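Local atomic coordinates of diaminopimelate decarboxylase (Phaeodactylum tricornutum, PDB entry 7JPJ), a protein that probably catalyses the pyridoxal 5'-phosphate-dependent decarboxylation of diaminopimelate to lysine, and works as a dimer. Residues Gly139-Val144 / Gly194-Arg199; Glu198-His203 / Pro228-Met233. One frame throughout, in Å; residues are numbered along the deposited sequence.

Contact 1: residues Gly139-Val144 / Gly194-Arg199; sequences GAKVGV and GLEVER
Gly194 O meets Gly139 CA at 3.1 Å in a CA-H...O contact just before two neighbouring parallel strands begin to pair. Leu195 lays CB and CD2 near Ala140 O. Glu196 N then donates to Ala140 O at 3.2 Å. Glu196 O accepts from Val142 N, also at 3.2 Å. The Glu196 side chain lies beside that of Lys141 and points the same way. Val197 is on the other face, where its CG1 touches Val144 CG2 at 3.6 Å; the two side chains cross at about a right angle. Glu198 N bonds to Val142 O at 3.3 Å. Glu198 has CG between the backbone N and the carbonyl carbon (chi1 73°). Its carboxylate lies against the aliphatic part of Lys141, with OE1 3.6 Å from Lys141 CD. Lys141 NZ stays 4.6 Å from Glu198 OE1, too far for a salt bridge. Arg199 O accepts the next backbone bond, from Val144 N. Arg199 NH1 does form a salt bridge with Glu198 OE2, at 3.1 Å, reaching it from above the carboxylate plane. NE bonds to Asn121 OD1 of strand 119-122, so the guanidinium joins Glu198 on its own strand to Asn121. NH2 merely passes Gly143. The pair belongs to the TIM barrel of the pyridoxal-binding domain. Leu195 packs on Leu128 and Phe131 of helix 125-134, Leu195 and Val197 meet Val190 of helix 185-192, and strand 119-122 borders Gly143.

Contact 2: residues Glu198-His203 / Pro228-Met233; sequences ERIHTH and PTVKTM
Met233 has CG anti to the backbone N (chi1 170°), and its chain bends at chi2 and chi3. The last bend (chi3 -100°) sets CE beside Ile200, 3.7 Å from Ile200 CG2. Thr232 has CG2 anti to its backbone N, next to Arg199 CG and CD. The two strands are the ends of a beta-alpha-beta crossover in the TIM barrel, with helix 210-222 between them. Ile200 N donates to Thr232 O at 3.1 Å. On the face of Ile200 and Met233, Ile200 CG1 also meets Val230 CG2 at 3.9 Å, the side chains crossing at about a right angle. On the other face Arg199 and Thr232 lie side by side, with Arg199 CG 4.1 Å from Thr232 CB. An alanine at Arg199 would probably open a gap beside Thr232 CG2 and leave Asn121 OD1 and the Glu198 carboxylate without their guanidinium mate. Farther along, His201 ND1 bonds to Asn234 O, and its side chain is about 8 Å from that of Lys60, the predicted cofactor lysine. Two N-H groups grip Glu198 O: Thr232 N at 3.3 Å in the carbonyl plane, and Lys231 N at 2.8 Å from above it.

Overall arrangement
From the N terminus, strand 141-147 comes first. The chain then passes through helices 178-182 and 185-192 and returns at strand 196-201, where contact 1 closes a long loop. The same strand opens the next unit. After helix 210-222 the chain comes back at 228-233, and contact 2 closes a shorter loop. The loops follow one another, neither nesting nor crossing. They share Glu198 and Arg199, and the contact centres are 9 Å apart. Strand 196-201 is therefore the middle of three parallel strands in the barrel wall. Two further bonds tie the contacts: Thr229 OG1 with Val197 O, and His201 N with Val144 O.

Contact 1: residues Gly139-Val144 / Gly194-Arg199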
ATOM      1  N   GLY A 139      -0.676  -6.933  42.177  1.00 34.13           N
ATOM      2  CA  GLY A 139       0.101  -6.203  41.199  1.00 32.25           C
ATOM      3  C   GLY A 139      -0.057  -6.942  39.892  1.00 30.19           C
ATOM      4  O   GLY A 139       0.317  -8.111  39.780  1.00 30.09           O
ATOM      5  N   ALA A 140      -0.639  -6.261  38.909  1.00 31.97           N
ATOM      6  CA  ALA A 140      -1.030  -6.921  37.675  1.00 30.20           C
ATOM      7  C   ALA A 140       0.176  -7.531  36.975  1.00 29.17           C
ATOM      8  O   ALA A 140       1.277  -6.972  36.989  1.00 29.13           O
ATOM      9  CB  ALA A 140      -1.734  -5.928  36.753  1.00 29.11           C
ATOM     10  N   LYS A 141      -0.032  -8.703  36.385  1.00 28.45           N
ATOM     11  CA  LYS A 141       0.980  -9.307  35.538  1.00 27.57           C
ATOM     12  C   LYS A 141       0.975  -8.630  34.176  1.00 25.91           C
ATOM     13  O   LYS A 141      -0.062  -8.169  33.694  1.00 25.32           O
ATOM     14  CB  LYS A 141       0.741 -10.812  35.387  1.00 27.90           C
ATOM     15  CG  LYS A 141       0.993 -11.606  36.667  1.00 29.75           C
ATOM     16  CD  LYS A 141       0.042 -12.788  36.823  1.00 30.55           C
ATOM     17  CE  LYS A 141      -1.368 -12.463  36.344  1.00 30.20           C
ATOM     18  NZ  LYS A 141      -2.253 -13.670  36.366  1.00 31.10           N
ATOM     19  N   VAL A 142       2.154  -8.562  33.560  1.00 24.91           N
ATOM     20  CA  VAL A 142       2.314  -7.873  32.287  1.00 23.66           C
ATOM     21  C   VAL A 142       3.539  -8.448  31.597  1.00 23.62           C
ATOM     22  O   VAL A 142       4.449  -8.968  32.247  1.00 24.66           O
ATOM     23  CB  VAL A 142       2.428  -6.340  32.492  1.00 23.65           C
ATOM     24  CG1 VAL A 142       3.794  -5.970  33.060  1.00 24.55           C
ATOM     25  CG2 VAL A 142       2.154  -5.593  31.194  1.00 22.50           C
ATOM     26  N   GLY A 143       3.546  -8.377  30.266  1.00 22.93           N
ATOM     27  CA  GLY A 143       4.702  -8.744  29.482  1.00 23.38           C
ATOM     28  C   GLY A 143       5.539  -7.525  29.137  1.00 23.84           C
ATOM     29  O   GLY A 143       5.062  -6.393  29.163  1.00 23.21           O
ATOM     30  N   VAL A 144       6.808  -7.773  28.821  1.00 21.70           N
ATOM     31  CA  VAL A 144       7.770  -6.722  28.500  1.00 22.19           C
ATOM     32  C   VAL A 144       8.519  -7.126  27.237  1.00 22.53           C
ATOM     33  O   VAL A 144       9.218  -8.146  27.230  1.00 23.51           O
ATOM     34  CB  VAL A 144       8.761  -6.476  29.650  1.00 23.66           C
ATOM     35  CG1 VAL A 144       9.687  -5.321  29.315  1.00 24.37           C
ATOM     36  CG2 VAL A 144       8.019  -6.199  30.948  1.00 23.66           C
ATOM     37  N   GLY A 194       4.233  -1.759  41.751  1.00 30.11           N
ATOM     38  CA  GLY A 194       4.014  -3.101  42.262  1.00 30.11           C
ATOM     39  C   GLY A 194       3.683  -4.121  41.198  1.00 28.48           C
ATOM     40  O   GLY A 194       2.984  -5.099  41.482  1.00 28.75           O
ATOM     41  N   LEU A 195       4.167  -3.920  39.976  1.00 27.61           N
ATOM     42  CA  LEU A 195       3.878  -4.830  38.881  1.00 26.12           C
ATOM     43  C   LEU A 195       4.562  -6.178  39.099  1.00 25.60           C
ATOM     44  O   LEU A 195       5.431  -6.342  39.959  1.00 26.22           O
ATOM     45  CB  LEU A 195       4.334  -4.230  37.552  1.00 24.81           C
ATOM     46  CG  LEU A 195       3.672  -2.927  37.118  1.00 25.27           C
ATOM     47  CD1 LEU A 195       4.245  -2.474  35.792  1.00 24.02           C
ATOM     48  CD2 LEU A 195       2.169  -3.107  37.023  1.00 25.80           C
ATOM     49  N   GLU A 196       4.156  -7.154  38.292  1.00 27.09           N
ATOM     50  CA  GLU A 196       4.779  -8.473  38.267  1.00 26.46           C
ATOM     51  C   GLU A 196       5.074  -8.826  36.816  1.00 25.85           C
ATOM     52  O   GLU A 196       4.148  -9.008  36.018  1.00 25.79           O
ATOM     53  CB  GLU A 196       3.883  -9.527  38.914  1.00 26.55           C
ATOM     54  CG  GLU A 196       4.473 -10.931  38.878  1.00 25.93           C
ATOM     55  CD  GLU A 196       3.933 -11.824  39.979  1.00 26.12           C
ATOM     56  OE1 GLU A 196       3.422 -12.917  39.657  1.00 25.97           O
ATOM     57  OE2 GLU A 196       4.019 -11.432  41.164  1.00 27.10           O
ATOM     58  N   VAL A 197       6.355  -8.921  36.474  1.00 25.16           N
ATOM     59  CA  VAL A 197       6.770  -9.253  35.115  1.00 23.85           C
ATOM     60  C   VAL A 197       6.735 -10.770  34.964  1.00 23.57           C
ATOM     61  O   VAL A 197       7.534 -11.484  35.576  1.00 24.07           O
ATOM     62  CB  VAL A 197       8.162  -8.695  34.803  1.00 23.67           C
ATOM     63  CG1 VAL A 197       8.483  -8.873  33.331  1.00 22.51           C
ATOM     64  CG2 VAL A 197       8.237  -7.235  35.198  1.00 24.30           C
ATOM     65  N   GLU A 198       5.808 -11.267  34.145  1.00 25.05           N
ATOM     66  CA  GLU A 198       5.633 -12.699  33.957  1.00 24.07           C
ATOM     67  C   GLU A 198       6.163 -13.206  32.625  1.00 23.35           C
ATOM     68  O   GLU A 198       6.304 -14.423  32.463  1.00 22.72           O
ATOM     69  CB  GLU A 198       4.148 -13.079  34.074  1.00 24.15           C
ATOM     70  CG  GLU A 198       3.299 -12.652  32.882  1.00 24.20           C
ATOM     71  CD  GLU A 198       1.890 -13.225  32.919  1.00 24.29           C
ATOM     72  OE1 GLU A 198       1.581 -14.003  33.847  1.00 24.33           O
ATOM     73  OE2 GLU A 198       1.087 -12.896  32.018  1.00 24.41           O
ATOM     74  N   ARG A 199       6.470 -12.321  31.678  1.00 22.79           N
ATOM     75  CA  ARG A 199       6.782 -12.746  30.322  1.00 22.15           C
ATOM     76  C   ARG A 199       7.672 -11.714  29.645  1.00 22.68           C
ATOM     77  O   ARG A 199       7.437 -10.509  29.759  1.00 23.26           O
ATOM     78  CB  ARG A 199       5.492 -12.961  29.520  1.00 21.46           C
ATOM     79  CG  ARG A 199       5.676 -13.132  28.026  1.00 20.67           C
ATOM     80  CD  ARG A 199       4.330 -13.304  27.330  1.00 20.02           C
ATOM     81  NE  ARG A 199       3.471 -12.133  27.490  1.00 20.93           N
ATOM     82  CZ  ARG A 199       2.466 -12.050  28.358  1.00 21.54           C
ATOM     83  NH1 ARG A 199       2.188 -13.076  29.152  1.00 21.35           N
ATOM     84  NH2 ARG A 199       1.741 -10.941  28.435  1.00 22.51           N
TER

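Contact 2: residues Glu198-His203 / Pro228-Met233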
ATOM      1  N   GLU A 198       5.808 -11.267  34.145  1.00 25.05           N
ATOM      2  CA  GLU A 198       5.633 -12.699  33.957  1.00 24.07           C
ATOM      3  C   GLU A 198       6.163 -13.206  32.625  1.00 23.35           C
ATOM      4  O   GLU A 198       6.304 -14.423  32.463  1.00 22.72           O
ATOM      5  CB  GLU A 198       4.148 -13.079  34.074  1.00 24.15           C
ATOM      6  CG  GLU A 198       3.299 -12.652  32.882  1.00 24.20           C
ATOM      7  CD  GLU A 198       1.890 -13.225  32.919  1.00 24.29           C
ATOM      8  OE1 GLU A 198       1.581 -14.003  33.847  1.00 24.33           O
ATOM      9  OE2 GLU A 198       1.087 -12.896  32.018  1.00 24.41           O
ATOM     10  N   ARG A 199       6.470 -12.321  31.678  1.00 22.79           N
ATOM     11  CA  ARG A 199       6.782 -12.746  30.322  1.00 22.15           C
ATOM     12  C   ARG A 199       7.672 -11.714  29.645  1.00 22.68           C
ATOM     13  O   ARG A 199       7.437 -10.509  29.759  1.00 23.26           O
ATOM     14  CB  ARG A 199       5.492 -12.961  29.520  1.00 21.46           C
ATOM     15  CG  ARG A 199       5.676 -13.132  28.026  1.00 20.67           C
ATOM     16  CD  ARG A 199       4.330 -13.304  27.330  1.00 20.02           C
ATOM     17  NE  ARG A 199       3.471 -12.133  27.490  1.00 20.93           N
ATOM     18  CZ  ARG A 199       2.466 -12.050  28.358  1.00 21.54           C
ATOM     19  NH1 ARG A 199       2.188 -13.076  29.152  1.00 21.35           N
ATOM     20  NH2 ARG A 199       1.741 -10.941  28.435  1.00 22.51           N
ATOM     21  N   ILE A 200       8.696 -12.201  28.947  1.00 21.88           N
ATOM     22  CA  ILE A 200       9.590 -11.377  28.144  1.00 22.60           C
ATOM     23  C   ILE A 200       9.302 -11.660  26.677  1.00 22.07           C
ATOM     24  O   ILE A 200       9.025 -12.806  26.301  1.00 21.16           O
ATOM     25  CB  ILE A 200      11.071 -11.650  28.483  1.00 23.33           C
ATOM     26  CG1 ILE A 200      11.353 -11.322  29.952  1.00 23.73           C
ATOM     27  CG2 ILE A 200      11.998 -10.839  27.589  1.00 24.41           C
ATOM     28  CD1 ILE A 200      11.257  -9.844  30.279  1.00 24.45           C
ATOM     29  N   HIS A 201       9.351 -10.616  25.853  1.00 23.72           N
ATOM     30  CA  HIS A 201       9.045 -10.709  24.431  1.00 23.41           C
ATOM     31  C   HIS A 201      10.219 -10.173  23.625  1.00 24.92           C
ATOM     32  O   HIS A 201      10.715  -9.076  23.895  1.00 25.96           O
ATOM     33  CB  HIS A 201       7.770  -9.928  24.094  1.00 22.87           C
ATOM     34  CG  HIS A 201       7.249 -10.180  22.713  1.00 22.05           C
ATOM     35  ND1 HIS A 201       7.778 -11.142  21.880  1.00 21.82           N
ATOM     36  CD2 HIS A 201       6.243  -9.595  22.020  1.00 21.40           C
ATOM     37  CE1 HIS A 201       7.122 -11.138  20.732  1.00 20.89           C
ATOM     38  NE2 HIS A 201       6.184 -10.209  20.793  1.00 20.57           N
ATOM     39  N   THR A 202      10.656 -10.948  22.639  1.00 23.99           N
ATOM     40  CA  THR A 202      11.721 -10.544  21.738  1.00 25.61           C
ATOM     41  C   THR A 202      11.298 -10.866  20.311  1.00 25.47           C
ATOM     42  O   THR A 202      10.386 -11.664  20.078  1.00 23.74           O
ATOM     43  CB  THR A 202      13.042 -11.250  22.080  1.00 26.31           C
ATOM     44  OG1 THR A 202      14.127 -10.600  21.410  1.00 27.95           O
ATOM     45  CG2 THR A 202      12.994 -12.694  21.628  1.00 25.39           C
ATOM     46  N   HIS A 203      11.963 -10.230  19.350  1.00 28.63           N
ATOM     47  CA  HIS A 203      11.642 -10.440  17.943  1.00 27.84           C
ATOM     48  C   HIS A 203      12.795  -9.977  17.062  1.00 28.78           C
ATOM     49  O   HIS A 203      12.720  -8.912  16.442  1.00 28.61           O
ATOM     50  CB  HIS A 203      10.353  -9.702  17.569  1.00 26.20           C
ATOM     51  CG  HIS A 203       9.879  -9.968  16.172  1.00 25.12           C
ATOM     52  ND1 HIS A 203       9.357 -11.181  15.780  1.00 23.95           N
ATOM     53  CD2 HIS A 203       9.844  -9.172  15.076  1.00 24.50           C
ATOM     54  CE1 HIS A 203       9.024 -11.124  14.503  1.00 22.83           C
ATOM     55  NE2 HIS A 203       9.310  -9.916  14.053  1.00 23.26           N
ATOM     56  N   PRO A 228      12.853 -12.320  38.153  1.00 23.66           N
ATOM     57  CA  PRO A 228      12.697 -13.744  38.494  1.00 24.10           C
ATOM     58  C   PRO A 228      11.270 -14.253  38.382  1.00 23.54           C
ATOM     59  O   PRO A 228      11.070 -15.473  38.364  1.00 23.73           O
ATOM     60  CB  PRO A 228      13.199 -13.820  39.943  1.00 25.75           C
ATOM     61  CG  PRO A 228      13.998 -12.559  40.153  1.00 26.15           C
ATOM     62  CD  PRO A 228      13.345 -11.528  39.293  1.00 24.89           C
ATOM     63  N   THR A 229      10.279 -13.365  38.298  1.00 24.69           N
ATOM     64  CA  THR A 229       8.886 -13.778  38.182  1.00 24.38           C
ATOM     65  C   THR A 229       8.500 -14.204  36.770  1.00 23.61           C
ATOM     66  O   THR A 229       7.377 -14.683  36.577  1.00 23.18           O
ATOM     67  CB  THR A 229       7.967 -12.644  38.639  1.00 24.91           C
ATOM     68  OG1 THR A 229       8.381 -11.416  38.024  1.00 25.32           O
ATOM     69  CG2 THR A 229       8.016 -12.495  40.154  1.00 25.83           C
ATOM     70  N   VAL A 230       9.389 -14.045  35.787  1.00 23.69           N
ATOM     71  CA  VAL A 230       9.064 -14.399  34.409  1.00 22.99           C
ATOM     72  C   VAL A 230       8.958 -15.913  34.279  1.00 22.30           C
ATOM     73  O   VAL A 230       9.824 -16.660  34.755  1.00 22.72           O
ATOM     74  CB  VAL A 230      10.114 -13.831  33.442  1.00 23.10           C
ATOM     75  CG1 VAL A 230       9.886 -14.362  32.031  1.00 22.38           C
ATOM     76  CG2 VAL A 230      10.082 -12.313  33.450  1.00 23.71           C
ATOM     77  N   LYS A 231       7.890 -16.373  33.629  1.00 22.11           N
ATOM     78  CA  LYS A 231       7.685 -17.789  33.376  1.00 21.65           C
ATOM     79  C   LYS A 231       7.538 -18.126  31.900  1.00 20.80           C
ATOM     80  O   LYS A 231       7.460 -19.313  31.564  1.00 20.70           O
ATOM     81  CB  LYS A 231       6.445 -18.292  34.131  1.00 22.18           C
ATOM     82  CG  LYS A 231       6.556 -18.149  35.641  1.00 23.44           C
ATOM     83  CD  LYS A 231       5.221 -18.374  36.325  1.00 24.25           C
ATOM     84  CE  LYS A 231       5.372 -18.390  37.838  1.00 25.74           C
ATOM     85  NZ  LYS A 231       4.775 -19.618  38.432  1.00 26.95           N
ATOM     86  N   THR A 232       7.507 -17.127  31.015  1.00 21.36           N
ATOM     87  CA  THR A 232       7.294 -17.342  29.591  1.00 20.73           C
ATOM     88  C   THR A 232       8.264 -16.484  28.793  1.00 21.48           C
ATOM     89  O   THR A 232       8.510 -15.326  29.138  1.00 22.32           O
ATOM     90  CB  THR A 232       5.850 -17.009  29.187  1.00 20.28           C
ATOM     91  OG1 THR A 232       4.947 -17.881  29.874  1.00 20.10           O
ATOM     92  CG2 THR A 232       5.654 -17.183  27.696  1.00 19.44           C
ATOM     93  N   MET A 233       8.810 -17.062  27.724  1.00 21.11           N
ATOM     94  CA  MET A 233       9.689 -16.363  26.794  1.00 21.93           C
ATOM     95  C   MET A 233       9.068 -16.409  25.403  1.00 21.24           C
ATOM     96  O   MET A 233       8.880 -17.493  24.841  1.00 20.53           O
ATOM     97  CB  MET A 233      11.085 -16.991  26.790  1.00 22.66           C
ATOM     98  CG  MET A 233      12.008 -16.492  25.686  1.00 23.81           C
ATOM     99  SD  MET A 233      12.944 -15.020  26.141  1.00 25.44           S
ATOM    100  CE  MET A 233      11.987 -13.735  25.341  1.00 25.30           C
TER